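Local atomic coordinates of lipolytic enzyme (Clostridium thermocellum, PDB entry 2VPT), a protein that probably removes acetyl groups from xylan, as the catalytic domain of a cellulosomal family 3 carbohydrate esterase. Residues Y27-A38 with K185-I196; S41-R49 with P56-S64. All coordinates share one frame; numbering follows the deposited sequence.

How the contacts relate
Each contact takes its first segment from one run of chain, helix 28-37 and then strand 41-44. Contact 1 packs that helix against the later helix 181-203. It is partly buried, largely apolar, and built on aromatic and aliphatic side chains. A larger share of the residues of contact 2 is buried, yet it is far more polar. It holds a calcium ion, a salt bridge and a short beta hairpin, and Arg49 reaches the second subunit from it. The two touch directly. Arg28 CZ lies 3.4 Å from His60 CD2, and the Tyr32 ring packs on both Ile42 O and Pro56. The centres of contact 1 and contact 2 are about 14 Å apart.

Contact 1: Y27-A38 with K185-I196; sequences YRTELYRLLTQA and KKIANIWYKYTI
Helix 28-37 crosses helix segment 185-196 at -42° with the axes 8.0 Å apart. The nearest CA atoms are those of Tyr27 and Ala188, at 4.8 Å. The small Ala188 side chain probably allows this approach. Its CB packs on Glu30 CB at 3.6 Å and also meets the backbone O of Tyr27. The Tyr27 ring stacks face to face on the five-membered ring of Trp191, planes 22° apart. Trp191 NE1 sits over the centre of the tyrosine ring, 3.3 Å above its plane. A chi1 of 66° puts the Tyr27 ring between its own backbone N and carbonyl carbon, and there it lies against the indole. Both helices cover the same side of the central parallel sheet of the SGNH-hydrolase fold. Tyr27, Leu31 and Trp191 all reach Phe88 there, and Trp191 also touches Phe124. Leu31 sends CD2 to Trp191 CB (3.7 Å) and CD1 to Ala188 O and Tyr192 N. Further along, Leu34 CB meets Tyr192 CD1 at 3.6 Å. Ala38 CB comes to the edge of that ring and packs on Ile196 CD1 at 3.9 Å. At the other end the methylenes of Glu30 and Lys185 touch, while Glu30 OE1 stays 4.7 Å from Lys185 NZ.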
loop_
_atom_site.group_PDB
_atom_site.type_symbol
_atom_site.label_atom_id
_atom_site.label_comp_id
_atom_site.label_asym_id
_atom_site.label_seq_id
_atom_site.Cartn_x
_atom_site.Cartn_y
_atom_site.Cartn_z
ATOM N N TYR A 27 -3.341 4.182 -10.833
ATOM C CA TYR A 27 -3.923 5.124 -11.769
ATOM C C TYR A 27 -4.749 6.187 -11.055
ATOM O O TYR A 27 -5.255 7.107 -11.693
ATOM C CB TYR A 27 -4.798 4.378 -12.795
ATOM C CG TYR A 27 -6.027 3.708 -12.211
ATOM C CD1 TYR A 27 -7.211 4.407 -12.066
ATOM C CD2 TYR A 27 -5.998 2.375 -11.795
ATOM C CE1 TYR A 27 -8.334 3.830 -11.518
ATOM C CE2 TYR A 27 -7.125 1.780 -11.231
ATOM C CZ TYR A 27 -8.294 2.513 -11.094
ATOM O OH TYR A 27 -9.443 1.973 -10.566
ATOM N N ARG A 28 -4.950 6.019 -9.750
ATOM C CA ARG A 28 -5.847 6.896 -8.990
ATOM C C ARG A 28 -5.317 8.328 -8.918
ATOM O O ARG A 28 -6.093 9.279 -8.988
ATOM C CB ARG A 28 -6.112 6.314 -7.597
ATOM C CG ARG A 28 -6.936 5.015 -7.672
ATOM C CD ARG A 28 -6.991 4.256 -6.374
ATOM N NE ARG A 28 -5.744 3.582 -6.028
ATOM C CZ ARG A 28 -4.871 3.970 -5.095
ATOM N NH1 ARG A 28 -5.012 5.090 -4.390
ATOM N NH2 ARG A 28 -3.800 3.235 -4.900
ATOM N N THR A 29 -4.005 8.483 -8.820
ATOM C CA THR A 29 -3.400 9.838 -8.717
ATOM C C THR A 29 -3.769 10.678 -9.938
ATOM O O THR A 29 -4.346 11.760 -9.829
ATOM C CB THR A 29 -1.884 9.729 -8.597
ATOM O OG1 THR A 29 -1.579 8.857 -7.503
ATOM C CG2 THR A 29 -1.249 11.097 -8.361
ATOM N N GLU A 30 -3.454 10.170 -11.119
ATOM C CA GLU A 30 -3.716 10.935 -12.344
ATOM C C GLU A 30 -5.206 10.983 -12.668
ATOM O O GLU A 30 -5.716 11.998 -13.137
ATOM C CB GLU A 30 -2.898 10.372 -13.497
ATOM C CG GLU A 30 -3.064 11.064 -14.846
ATOM C CD GLU A 30 -2.565 12.492 -14.855
ATOM O OE1 GLU A 30 -1.726 12.859 -14.001
ATOM O OE2 GLU A 30 -3.010 13.252 -15.749
ATOM N N LEU A 31 -5.937 9.895 -12.433
ATOM C CA LEU A 31 -7.343 9.916 -12.784
ATOM C C LEU A 31 -8.111 10.901 -11.909
ATOM O O LEU A 31 -9.010 11.591 -12.397
ATOM C CB LEU A 31 -7.968 8.518 -12.700
ATOM C CG LEU A 31 -9.422 8.412 -13.160
ATOM C CD1 LEU A 31 -9.583 8.864 -14.611
ATOM C CD2 LEU A 31 -9.900 6.984 -13.000
ATOM N N TYR A 32 -7.758 10.997 -10.625
ATOM C CA TYR A 32 -8.404 11.972 -9.749
ATOM C C TYR A 32 -8.202 13.386 -10.290
ATOM O O TYR A 32 -9.145 14.190 -10.272
ATOM C CB TYR A 32 -7.864 11.860 -8.318
ATOM C CG TYR A 32 -8.666 12.654 -7.317
ATOM C CD1 TYR A 32 -9.845 12.157 -6.797
ATOM C CD2 TYR A 32 -8.271 13.929 -6.938
ATOM C CE1 TYR A 32 -10.609 12.876 -5.912
ATOM C CE2 TYR A 32 -9.018 14.654 -6.049
ATOM C CZ TYR A 32 -10.183 14.139 -5.534
ATOM O OH TYR A 32 -10.955 14.844 -4.636
ATOM N N ARG A 33 -7.000 13.665 -10.771
ATOM C CA ARG A 33 -6.702 14.962 -11.401
ATOM C C ARG A 33 -7.587 15.193 -12.610
ATOM O O ARG A 33 -8.221 16.244 -12.732
ATOM C CB ARG A 33 -5.247 15.046 -11.855
ATOM C CG ARG A 33 -4.237 15.117 -10.728
ATOM C CD ARG A 33 -2.856 15.466 -11.210
ATOM N NE ARG A 33 -2.787 16.856 -11.672
ATOM C CZ ARG A 33 -1.665 17.501 -12.002
ATOM N NH1 ARG A 33 -0.481 16.903 -11.938
ATOM N NH2 ARG A 33 -1.737 18.763 -12.409
ATOM N N LEU A 34 -7.632 14.213 -13.515
ATOM C CA LEU A 34 -8.362 14.410 -14.766
ATOM C C LEU A 34 -9.837 14.613 -14.523
ATOM O O LEU A 34 -10.458 15.467 -15.154
ATOM C CB LEU A 34 -8.150 13.219 -15.711
ATOM C CG LEU A 34 -6.740 12.961 -16.233
ATOM C CD1 LEU A 34 -6.610 11.594 -16.922
ATOM C CD2 LEU A 34 -6.283 14.095 -17.167
ATOM N N LEU A 35 -10.418 13.836 -13.623
ATOM C CA LEU A 35 -11.838 13.928 -13.342
ATOM C C LEU A 35 -12.185 15.241 -12.655
ATOM O O LEU A 35 -13.211 15.853 -12.961
ATOM C CB LEU A 35 -12.322 12.741 -12.510
ATOM C CG LEU A 35 -12.272 11.381 -13.199
ATOM C CD1 LEU A 35 -12.663 10.309 -12.183
ATOM C CD2 LEU A 35 -13.163 11.332 -14.431
ATOM N N THR A 36 -11.327 15.671 -11.740
ATOM C CA THR A 36 -11.509 16.958 -11.077
ATOM C C THR A 36 -11.379 18.104 -12.080
ATOM O O THR A 36 -12.215 19.006 -12.095
ATOM C CB THR A 36 -10.530 17.120 -9.911
ATOM O OG1 THR A 36 -10.740 16.074 -8.968
ATOM C CG2 THR A 36 -10.759 18.448 -9.172
ATOM N N GLN A 37 -10.370 18.059 -12.936
ATOM C CA GLN A 37 -10.217 19.072 -13.994
ATOM C C GLN A 37 -11.428 19.143 -14.920
ATOM O O GLN A 37 -11.764 20.222 -15.443
ATOM C CB GLN A 37 -8.954 18.823 -14.804
ATOM C CG GLN A 37 -7.688 19.103 -14.048
ATOM C CD GLN A 37 -6.445 18.847 -14.868
ATOM O OE1 GLN A 37 -5.496 19.644 -14.853
ATOM N NE2 GLN A 37 -6.441 17.748 -15.606
ATOM N N ALA A 38 -12.093 18.006 -15.125
ATOM C CA ALA A 38 -13.291 17.944 -15.950
ATOM C C ALA A 38 -14.514 18.548 -15.266
ATOM O O ALA A 38 -15.579 18.619 -15.866
ATOM C CB ALA A 38 -13.565 16.483 -16.352
ATOM N N LYS A 185 -0.007 6.645 -15.542
ATOM C CA LYS A 185 -0.610 7.817 -16.163
ATOM C C LYS A 185 -1.299 7.464 -17.464
ATOM O O LYS A 185 -2.405 7.905 -17.714
ATOM C CB LYS A 185 0.433 8.912 -16.403
ATOM C CG LYS A 185 0.745 9.754 -15.199
ATOM C CD LYS A 185 1.701 10.873 -15.568
ATOM C CE LYS A 185 1.185 11.792 -16.645
ATOM N NZ LYS A 185 2.107 12.969 -16.780
ATOM N N LYS A 186 -0.655 6.642 -18.285
ATOM C CA LYS A 186 -1.308 6.155 -19.507
ATOM C C LYS A 186 -2.603 5.399 -19.195
ATOM O O LYS A 186 -3.621 5.562 -19.859
ATOM C CB LYS A 186 -0.368 5.245 -20.300
ATOM C CG LYS A 186 0.836 5.952 -20.942
ATOM C CD LYS A 186 1.649 4.945 -21.774
ATOM C CE LYS A 186 2.904 5.526 -22.398
ATOM N NZ LYS A 186 3.565 4.531 -23.283
ATOM N N ILE A 187 -2.563 4.556 -18.165
ATOM C CA ILE A 187 -3.743 3.804 -17.759
ATOM C C ILE A 187 -4.857 4.733 -17.282
ATOM O O ILE A 187 -6.007 4.582 -17.659
ATOM C CB ILE A 187 -3.357 2.768 -16.671
ATOM C CG1 ILE A 187 -2.482 1.652 -17.266
ATOM C CG2 ILE A 187 -4.591 2.207 -15.955
ATOM C CD1 ILE A 187 -3.187 0.736 -18.227
ATOM N N ALA A 188 -4.500 5.735 -16.477
ATOM C CA ALA A 188 -5.466 6.735 -16.035
ATOM C C ALA A 188 -6.173 7.414 -17.211
ATOM O O ALA A 188 -7.374 7.657 -17.169
ATOM C CB ALA A 188 -4.782 7.787 -15.181
ATOM N N ASN A 189 -5.407 7.721 -18.251
ATOM C CA ASN A 189 -6.001 8.356 -19.434
ATOM C C ASN A 189 -7.006 7.481 -20.153
ATOM O O ASN A 189 -8.000 7.981 -20.672
ATOM C CB ASN A 189 -4.918 8.929 -20.338
ATOM C CG ASN A 189 -4.452 10.301 -19.831
ATOM O OD1 ASN A 189 -3.544 10.401 -19.032
ATOM N ND2 ASN A 189 -5.151 11.349 -20.246
ATOM N N ILE A 190 -6.789 6.162 -20.123
ATOM C CA ILE A 190 -7.729 5.232 -20.741
ATOM C C ILE A 190 -8.982 5.086 -19.865
ATOM O O ILE A 190 -10.097 5.099 -20.368
ATOM C CB ILE A 190 -7.072 3.881 -21.048
ATOM C CG1 ILE A 190 -5.882 4.055 -22.003
ATOM C CG2 ILE A 190 -8.100 2.906 -21.636
ATOM C CD1 ILE A 190 -4.965 2.858 -22.086
ATOM N N TRP A 191 -8.828 4.974 -18.541
ATOM C CA TRP A 191 -10.004 5.028 -17.690
ATOM C C TRP A 191 -10.828 6.284 -17.988
ATOM O O TRP A 191 -12.052 6.220 -18.073
ATOM C CB TRP A 191 -9.636 5.060 -16.201
ATOM C CG TRP A 191 -9.214 3.732 -15.587
ATOM C CD1 TRP A 191 -7.948 3.342 -15.322
ATOM C CD2 TRP A 191 -10.066 2.653 -15.153
ATOM N NE1 TRP A 191 -7.942 2.086 -14.746
ATOM C CE2 TRP A 191 -9.233 1.653 -14.628
ATOM C CE3 TRP A 191 -11.448 2.443 -15.148
ATOM C CZ2 TRP A 191 -9.739 0.446 -14.116
ATOM C CZ3 TRP A 191 -11.948 1.252 -14.645
ATOM C CH2 TRP A 191 -11.096 0.277 -14.127
ATOM N N TYR A 192 -10.159 7.438 -18.083
ATOM C CA TYR A 192 -10.864 8.680 -18.366
ATOM C C TYR A 192 -11.658 8.563 -19.668
ATOM O O TYR A 192 -12.844 8.851 -19.700
ATOM C CB TYR A 192 -9.884 9.852 -18.401
ATOM C CG TYR A 192 -10.549 11.191 -18.663
ATOM C CD1 TYR A 192 -10.964 11.997 -17.614
ATOM C CD2 TYR A 192 -10.776 11.631 -19.959
ATOM C CE1 TYR A 192 -11.568 13.216 -17.849
ATOM C CE2 TYR A 192 -11.367 12.850 -20.203
ATOM C CZ TYR A 192 -11.778 13.625 -19.148
ATOM O OH TYR A 192 -12.375 14.850 -19.396
ATOM N N LYS A 193 -10.980 8.140 -20.722
ATOM C CA LYS A 193 -11.623 7.967 -22.037
ATOM C C LYS A 193 -12.933 7.188 -21.956
ATOM O O LYS A 193 -13.955 7.579 -22.522
ATOM C CB LYS A 193 -10.642 7.301 -22.997
ATOM C CG LYS A 193 -11.234 6.879 -24.344
ATOM C CD LYS A 193 -10.176 6.259 -25.224
ATOM C CE LYS A 193 -10.804 5.669 -26.478
ATOM N NZ LYS A 193 -9.811 5.034 -27.350
ATOM N N TYR A 194 -12.895 6.061 -21.252
ATOM C CA TYR A 194 -14.036 5.147 -21.211
ATOM C C TYR A 194 -15.079 5.475 -20.149
ATOM O O TYR A 194 -16.188 4.966 -20.197
ATOM C CB TYR A 194 -13.540 3.689 -21.071
ATOM C CG TYR A 194 -12.958 3.127 -22.361
ATOM C CD1 TYR A 194 -13.769 2.468 -23.274
ATOM C CD2 TYR A 194 -11.612 3.232 -22.663
ATOM C CE1 TYR A 194 -13.260 1.972 -24.447
ATOM C CE2 TYR A 194 -11.087 2.731 -23.858
ATOM C CZ TYR A 194 -11.927 2.098 -24.747
ATOM O OH TYR A 194 -11.444 1.582 -25.938
ATOM N N THR A 195 -14.746 6.343 -19.183
ATOM C CA THR A 195 -15.682 6.656 -18.096
ATOM C C THR A 195 -16.284 8.057 -18.091
ATOM O O THR A 195 -17.331 8.265 -17.496
ATOM C CB THR A 195 -15.032 6.450 -16.699
ATOM O OG1 THR A 195 -13.964 7.396 -16.513
ATOM C CG2 THR A 195 -14.517 4.980 -16.513
ATOM N N ILE A 196 -15.629 9.016 -18.735
ATOM C CA ILE A 196 -16.003 10.425 -18.515
ATOM C C ILE A 196 -17.456 10.749 -18.902
ATOM O O ILE A 196 -18.171 11.404 -18.159
ATOM C CB ILE A 196 -15.002 11.400 -19.181
ATOM C CG1 ILE A 196 -15.329 12.851 -18.801
ATOM C CG2 ILE A 196 -14.995 11.256 -20.687
ATOM C CD1 ILE A 196 -15.314 13.146 -17.295
#

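Contact 2: S41-R49 with P56-S64; sequences SIDFVGSQR and PDKDHEGHS. With CA (calcium ion), chain B.
Asp43, Phe44, Asp57 and Asp59 join the two segments through one calcium ion. Asp57 binds it with both carboxylate oxygens. Asp43 OD1, Asp59 OD2 and the backbone O of Phe44 each give one bond, the last at 2.3 Å. Two waters bring the coordination number to seven. The metal probably offsets the repulsion among three carboxylates, and Asp43 OD1 and Asp57 OD2 lie only 3.1 Å apart. Asp59 has a second partner in Arg49, which was modelled in two conformers. In one of them Arg49 NH1 makes a 2.6 Å salt bridge to Asp59 OD1 and gives to water 4, so the detailed geometry of both bonds is doubtful. Water 4 also accepts from Lys58 N. The backbone of Arg49 also bonds to the second subunit. Backbone pairing makes a short antiparallel hairpin of strands 48-49 and 59-62, attached to the parallel sheet of the SGNH fold through strand 5-12. Gln48 N gives to His60 O (2.9 Å), and His60 N gives back to Gln48 O (3.1 Å). Side chains bond to the backbone beside this pairing. Glu61 OE2 takes Ser47 N at 2.8 Å from above the carboxylate plane. Gln48 NE2 reaches Gly62 O at 2.9 Å and 173°. Flat groups stack as well. The Gln48 amide lies on the His63 ring, planes 10° apart. Gln48 CB sits over the His60 ring in a CH-pi contact. That ring is fixed at both nitrogens, since ND1 accepts from Gly62 N in the ring plane and NE2 bonds to Ser50 OG.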
loop_
_atom_site.group_PDB
_atom_site.type_symbol
_atom_site.label_atom_id
_atom_site.label_comp_id
_atom_site.label_asym_id
_atom_site.label_seq_id
_atom_site.Cartn_x
_atom_site.Cartn_y
_atom_site.Cartn_z
ATOM N N SER A 41 -16.973 16.271 -9.053
ATOM C CA SER A 41 -16.690 16.089 -7.635
ATOM C C SER A 41 -16.627 14.594 -7.333
ATOM O O SER A 41 -17.645 13.922 -7.321
ATOM C CB SER A 41 -17.781 16.730 -6.794
ATOM O OG SER A 41 -17.504 16.573 -5.425
ATOM N N ILE A 42 -15.415 14.092 -7.108
ATOM C CA ILE A 42 -15.157 12.656 -6.954
ATOM C C ILE A 42 -14.760 12.339 -5.522
ATOM O O ILE A 42 -13.902 13.015 -4.944
ATOM C CB ILE A 42 -14.014 12.208 -7.904
ATOM C CG1 ILE A 42 -14.382 12.499 -9.356
ATOM C CG2 ILE A 42 -13.684 10.725 -7.708
ATOM C CD1 ILE A 42 -15.675 11.862 -9.846
ATOM N N ASP A 43 -15.382 11.311 -4.968
ATOM C CA ASP A 43 -14.983 10.720 -3.700
ATOM C C ASP A 43 -14.603 9.263 -3.986
ATOM O O ASP A 43 -15.461 8.419 -4.233
ATOM C CB ASP A 43 -16.144 10.801 -2.704
ATOM C CG ASP A 43 -15.786 10.324 -1.315
ATOM O OD1 ASP A 43 -14.596 10.029 -1.038
ATOM O OD2 ASP A 43 -16.723 10.234 -0.486
ATOM N N PHE A 44 -13.305 8.975 -3.999
ATOM C CA PHE A 44 -12.860 7.591 -4.036
ATOM C C PHE A 44 -13.175 6.982 -2.686
ATOM O O PHE A 44 -12.877 7.573 -1.648
ATOM C CB PHE A 44 -11.363 7.478 -4.325
ATOM C CG PHE A 44 -10.975 7.619 -5.784
ATOM C CD1 PHE A 44 -11.706 7.008 -6.796
ATOM C CD2 PHE A 44 -9.808 8.289 -6.140
ATOM C CE1 PHE A 44 -11.302 7.120 -8.114
ATOM C CE2 PHE A 44 -9.397 8.376 -7.459
ATOM C CZ PHE A 44 -10.147 7.803 -8.450
ATOM N N VAL A 45 -13.788 5.805 -2.679
ATOM C CA VAL A 45 -14.143 5.135 -1.453
ATOM C C VAL A 45 -13.563 3.727 -1.356
ATOM O O VAL A 45 -13.321 3.056 -2.358
ATOM C CB VAL A 45 -15.694 5.114 -1.257
ATOM C CG1 VAL A 45 -16.261 6.537 -1.199
ATOM C CG2 VAL A 45 -16.396 4.294 -2.343
ATOM N N GLY A 46 -13.378 3.284 -0.125
ATOM C CA GLY A 46 -12.777 1.987 0.169
ATOM C C GLY A 46 -12.018 2.061 1.477
ATOM O O GLY A 46 -11.723 3.161 1.959
ATOM N N SER A 47 -11.723 0.926 2.094
ATOM C CA SER A 47 -11.066 0.974 3.396
ATOM C C SER A 47 -9.546 1.060 3.308
ATOM O O SER A 47 -8.904 1.542 4.251
ATOM C CB SER A 47 -11.508 -0.170 4.310
ATOM O OG SER A 47 -12.893 -0.049 4.593
ATOM N N GLN A 48 -8.954 0.643 2.183
ATOM C CA GLN A 48 -7.500 0.785 2.015
ATOM C C GLN A 48 -7.183 2.261 1.870
ATOM O O GLN A 48 -8.047 3.040 1.478
ATOM C CB GLN A 48 -7.022 0.090 0.750
ATOM C CG GLN A 48 -7.348 -1.400 0.653
ATOM C CD GLN A 48 -6.385 -2.250 1.401
ATOM O OE1 GLN A 48 -6.393 -2.275 2.640
ATOM N NE2 GLN A 48 -5.532 -2.952 0.669
ATOM N N ARG A 49 -5.960 2.662 2.197
ATOM C CA ARG A 49 -5.547 4.048 1.957
ATOM C C ARG A 49 -4.064 4.081 1.641
ATOM O O ARG A 49 -3.225 3.675 2.446
ATOM C CB ARG A 49 -5.931 4.965 3.133
ATOM C CG ARG A 49 -5.623 6.458 2.923
ATOM C CD ARG A 49 -6.699 7.471 3.450
ATOM N NE ARG A 49 -7.508 7.042 4.590
ATOM C CZ ARG A 49 -8.707 7.532 4.938
ATOM N NH1 ARG A 49 -9.314 8.479 4.228
ATOM N NH2 ARG A 49 -9.328 7.049 6.004
ATOM N N PRO A 56 -5.181 13.803 -3.292
ATOM C CA PRO A 56 -5.962 14.203 -2.118
ATOM C C PRO A 56 -6.812 13.102 -1.493
ATOM O O PRO A 56 -7.037 13.096 -0.294
ATOM C CB PRO A 56 -6.830 15.363 -2.660
ATOM C CG PRO A 56 -6.106 15.829 -3.864
ATOM C CD PRO A 56 -5.577 14.577 -4.483
ATOM N N ASP A 57 -7.270 12.178 -2.323
ATOM C CA ASP A 57 -8.197 11.144 -1.896
ATOM C C ASP A 57 -7.580 9.779 -2.192
ATOM O O ASP A 57 -7.553 9.315 -3.343
ATOM C CB ASP A 57 -9.542 11.305 -2.606
ATOM C CG ASP A 57 -10.628 10.453 -1.989
ATOM O OD1 ASP A 57 -10.274 9.452 -1.319
ATOM O OD2 ASP A 57 -11.839 10.765 -2.163
ATOM N N LYS A 58 -7.061 9.165 -1.131
ATOM C CA LYS A 58 -6.222 7.976 -1.238
ATOM C C LYS A 58 -6.983 6.682 -0.912
ATOM O O LYS A 58 -6.375 5.602 -0.825
ATOM C CB LYS A 58 -5.018 8.120 -0.303
ATOM C CG LYS A 58 -4.113 9.309 -0.632
ATOM C CD LYS A 58 -3.084 9.585 0.500
ATOM C CE LYS A 58 -2.346 10.942 0.363
ATOM N NZ LYS A 58 -3.223 12.099 0.615
ATOM N N ASP A 59 -8.303 6.768 -0.761
ATOM C CA ASP A 59 -9.103 5.597 -0.408
ATOM C C ASP A 59 -9.311 4.670 -1.595
ATOM O O ASP A 59 -9.490 5.123 -2.722
ATOM C CB ASP A 59 -10.466 6.026 0.119
ATOM C CG ASP A 59 -10.358 7.028 1.244
ATOM O OD1 ASP A 59 -9.568 6.808 2.188
ATOM O OD2 ASP A 59 -11.064 8.057 1.169
ATOM N N HIS A 60 -9.304 3.366 -1.340
ATOM C CA HIS A 60 -9.525 2.397 -2.422
ATOM C C HIS A 60 -9.786 0.998 -1.864
ATOM O O HIS A 60 -9.717 0.779 -0.655
ATOM C CB HIS A 60 -8.337 2.367 -3.383
ATOM C CG HIS A 60 -7.054 1.906 -2.768
ATOM N ND1 HIS A 60 -6.708 0.572 -2.668
ATOM C CD2 HIS A 60 -6.026 2.601 -2.222
ATOM C CE1 HIS A 60 -5.520 0.471 -2.094
ATOM N NE2 HIS A 60 -5.082 1.691 -1.815
ATOM N N GLU A 61 -10.083 0.055 -2.766
ATOM C CA GLU A 61 -10.187 -1.381 -2.419
ATOM C C GLU A 61 -9.328 -2.221 -3.368
ATOM O O GLU A 61 -9.770 -3.250 -3.911
ATOM C CB GLU A 61 -11.630 -1.889 -2.428
ATOM C CG GLU A 61 -12.476 -1.478 -1.258
ATOM C CD GLU A 61 -12.073 -2.005 0.103
ATOM O OE1 GLU A 61 -11.160 -2.859 0.300
ATOM O OE2 GLU A 61 -12.647 -1.466 1.054
ATOM N N GLY A 62 -8.090 -1.780 -3.554
ATOM C CA GLY A 62 -7.068 -2.540 -4.247
ATOM C C GLY A 62 -6.303 -3.382 -3.252
ATOM O O GLY A 62 -5.854 -2.878 -2.221
ATOM N N HIS A 63 -6.160 -4.670 -3.564
ATOM C CA HIS A 63 -5.505 -5.635 -2.690
ATOM C C HIS A 63 -4.461 -6.433 -3.451
ATOM O O HIS A 63 -4.795 -7.347 -4.207
ATOM C CB HIS A 63 -6.562 -6.580 -2.110
ATOM C CG HIS A 63 -7.484 -5.908 -1.153
ATOM N ND1 HIS A 63 -8.607 -5.193 -1.528
ATOM C CD2 HIS A 63 -7.392 -5.778 0.187
ATOM C CE1 HIS A 63 -9.154 -4.660 -0.446
ATOM N NE2 HIS A 63 -8.458 -5.037 0.606
ATOM N N SER A 64 -3.195 -6.061 -3.288
ATOM C CA SER A 64 -2.099 -6.765 -3.915
ATOM C C SER A 64 -2.175 -8.248 -3.581
ATOM O O SER A 64 -2.375 -8.620 -2.434
ATOM C CB SER A 64 -0.761 -6.198 -3.450
ATOM O OG SER A 64 -0.652 -4.838 -3.823
HETATM CA CA CA B . -12.503 9.322 -0.238
HETATM O O HOH W 1 -12.377 13.487 -2.591
HETATM O O HOH W 2 -9.765 4.475 3.557
HETATM O O HOH W 3 -14.450 -1.775 3.036
HETATM O O HOH W 4 -8.346 9.883 1.490
HETATM O O HOH W 5 -11.967 11.177 1.047
HETATM O O HOH W 6 -13.852 8.391 1.511
#